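Local coordinates for hypothetical protein EF0647 (Enterococcus faecalis, PDB 1Z7U) that is of unknown function but probably binds DNA as a transcriptional regulator of the winged helix-turn-helix type, at residues I48-R51 / V52-D55. Sequence-based numbering, arbitrary orientation.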
loop_
_atom_site.group_PDB
_atom_site.type_symbol
_atom_site.label_atom_id
_atom_site.label_comp_id
_atom_site.label_asym_id
_atom_site.label_seq_id
_atom_site.Cartn_x
_atom_site.Cartn_y
_atom_site.Cartn_z
ATOM N N ILE A 48 16.974 -16.385 9.506
ATOM C CA ILE A 48 16.503 -15.572 10.622
ATOM C C ILE A 48 16.973 -16.210 11.924
ATOM O O ILE A 48 16.912 -17.433 12.091
ATOM C CB ILE A 48 14.947 -15.391 10.633
ATOM C CG1 ILE A 48 14.554 -14.158 11.464
ATOM C CG2 ILE A 48 14.245 -16.650 11.135
ATOM C CD1 ILE A 48 13.093 -13.743 11.345
ATOM N N THR A 49 17.456 -15.374 12.831
ATOM C CA THR A 49 17.867 -15.830 14.142
ATOM C C THR A 49 16.682 -15.685 15.086
ATOM O O THR A 49 15.748 -14.934 14.795
ATOM C CB THR A 49 19.088 -15.036 14.656
ATOM O OG1 THR A 49 18.742 -13.653 14.784
ATOM C CG2 THR A 49 20.280 -15.171 13.692
ATOM N N GLN A 50 16.713 -16.412 16.204
ATOM C CA GLN A 50 15.646 -16.363 17.200
ATOM C C GLN A 50 15.475 -14.968 17.795
ATOM O O GLN A 50 14.358 -14.554 18.139
ATOM C CB GLN A 50 15.922 -17.367 18.316
ATOM C CG GLN A 50 14.824 -17.432 19.372
ATOM C CD GLN A 50 13.489 -17.879 18.798
ATOM O OE1 GLN A 50 12.553 -17.089 18.683
ATOM N NE2 GLN A 50 13.405 -19.141 18.419
ATOM N N ARG A 51 16.592 -14.256 17.926
ATOM C CA ARG A 51 16.591 -12.895 18.454
ATOM C C ARG A 51 15.818 -11.967 17.502
ATOM O O ARG A 51 14.932 -11.227 17.930
ATOM C CB ARG A 51 18.026 -12.418 18.655
ATOM C CG ARG A 51 18.177 -11.287 19.663
ATOM C CD ARG A 51 19.652 -11.068 20.012
ATOM N NE ARG A 51 20.146 -12.039 20.993
ATOM C CZ ARG A 51 21.437 -12.288 21.225
ATOM N NH1 ARG A 51 22.389 -11.650 20.542
ATOM N NH2 ARG A 51 21.776 -13.189 22.133
ATOM N N VAL A 52 16.145 -12.039 16.212
ATOM C CA VAL A 52 15.422 -11.270 15.188
ATOM C C VAL A 52 13.933 -11.660 15.121
ATOM O O VAL A 52 13.068 -10.789 15.145
ATOM C CB VAL A 52 16.138 -11.320 13.808
ATOM C CG1 VAL A 52 15.293 -10.679 12.719
ATOM C CG2 VAL A 52 17.484 -10.611 13.902
ATOM N N LEU A 53 13.642 -12.960 15.112
ATOM C CA LEU A 53 12.259 -13.456 15.096
ATOM C C LEU A 53 11.377 -12.927 16.226
ATOM O O LEU A 53 10.319 -12.343 15.961
ATOM C CB LEU A 53 12.222 -14.985 15.057
ATOM C CG LEU A 53 10.866 -15.701 14.993
ATOM C CD1 LEU A 53 10.031 -15.297 13.761
ATOM C CD2 LEU A 53 11.080 -17.196 15.025
ATOM N N THR A 54 11.790 -13.128 17.480
ATOM C CA THR A 54 10.975 -12.669 18.609
ATOM C C THR A 54 10.801 -11.147 18.572
ATOM O O THR A 54 9.707 -10.637 18.855
ATOM C CB THR A 54 11.516 -13.133 19.999
ATOM O OG1 THR A 54 12.887 -12.742 20.146
ATOM C CG2 THR A 54 11.416 -14.636 20.146
ATOM N N ASP A 55 11.864 -10.439 18.202
ATOM C CA ASP A 55 11.812 -8.980 18.036
ATOM C C ASP A 55 10.702 -8.558 17.068
ATOM O O ASP A 55 9.857 -7.736 17.409
ATOM C CB ASP A 55 13.172 -8.430 17.568
ATOM C CG ASP A 55 13.175 -6.907 17.421
ATOM O OD1 ASP A 55 13.205 -6.198 18.456
ATOM O OD2 ASP A 55 13.163 -6.413 16.267
#
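The Q50 amide meets methyl groups on both sides of its plane. T54 CG2 abuts OE1 of Q50 at 3.1 Å, slightly to one side of that plane, and L53 CD2 lies well to the other side, 3.9 Å from the same oxygen. Glutamine suits this place because its chain is long enough to bend at chi2 (62°) and lay OE1 against these methyls, while NE2 is hydrogen-bonded to OD1 of N38 on helix 38-44. Just before helix 50-63, T49 is the N-cap: its OG1, lying between backbone N and carbonyl carbon (chi1 62°), accepts a weak hydrogen bond of 3.4 Å from V52 N, a first-turn amide that has no earlier helical carbonyl to pair with. T49 O takes L53 N at 2.9 Å. Helix 50-63 follows helix 38-44 as the second helix of the helix-turn-helix, the one expected to enter the DNA groove in winged-helix proteins. The CG1-CD1 arm of I48, anti to the backbone N (chi1 -159°), touches V52 CG1 through CG1 at 3.8 Å and lies with CD1 4.0 Å from L53 CB. Aliphatic chains suit this side: W23 adjoins I48 and V52, and L53 packs against L41 and M42. In the first full turn, Q50 O receives T54 N at 3.0 Å.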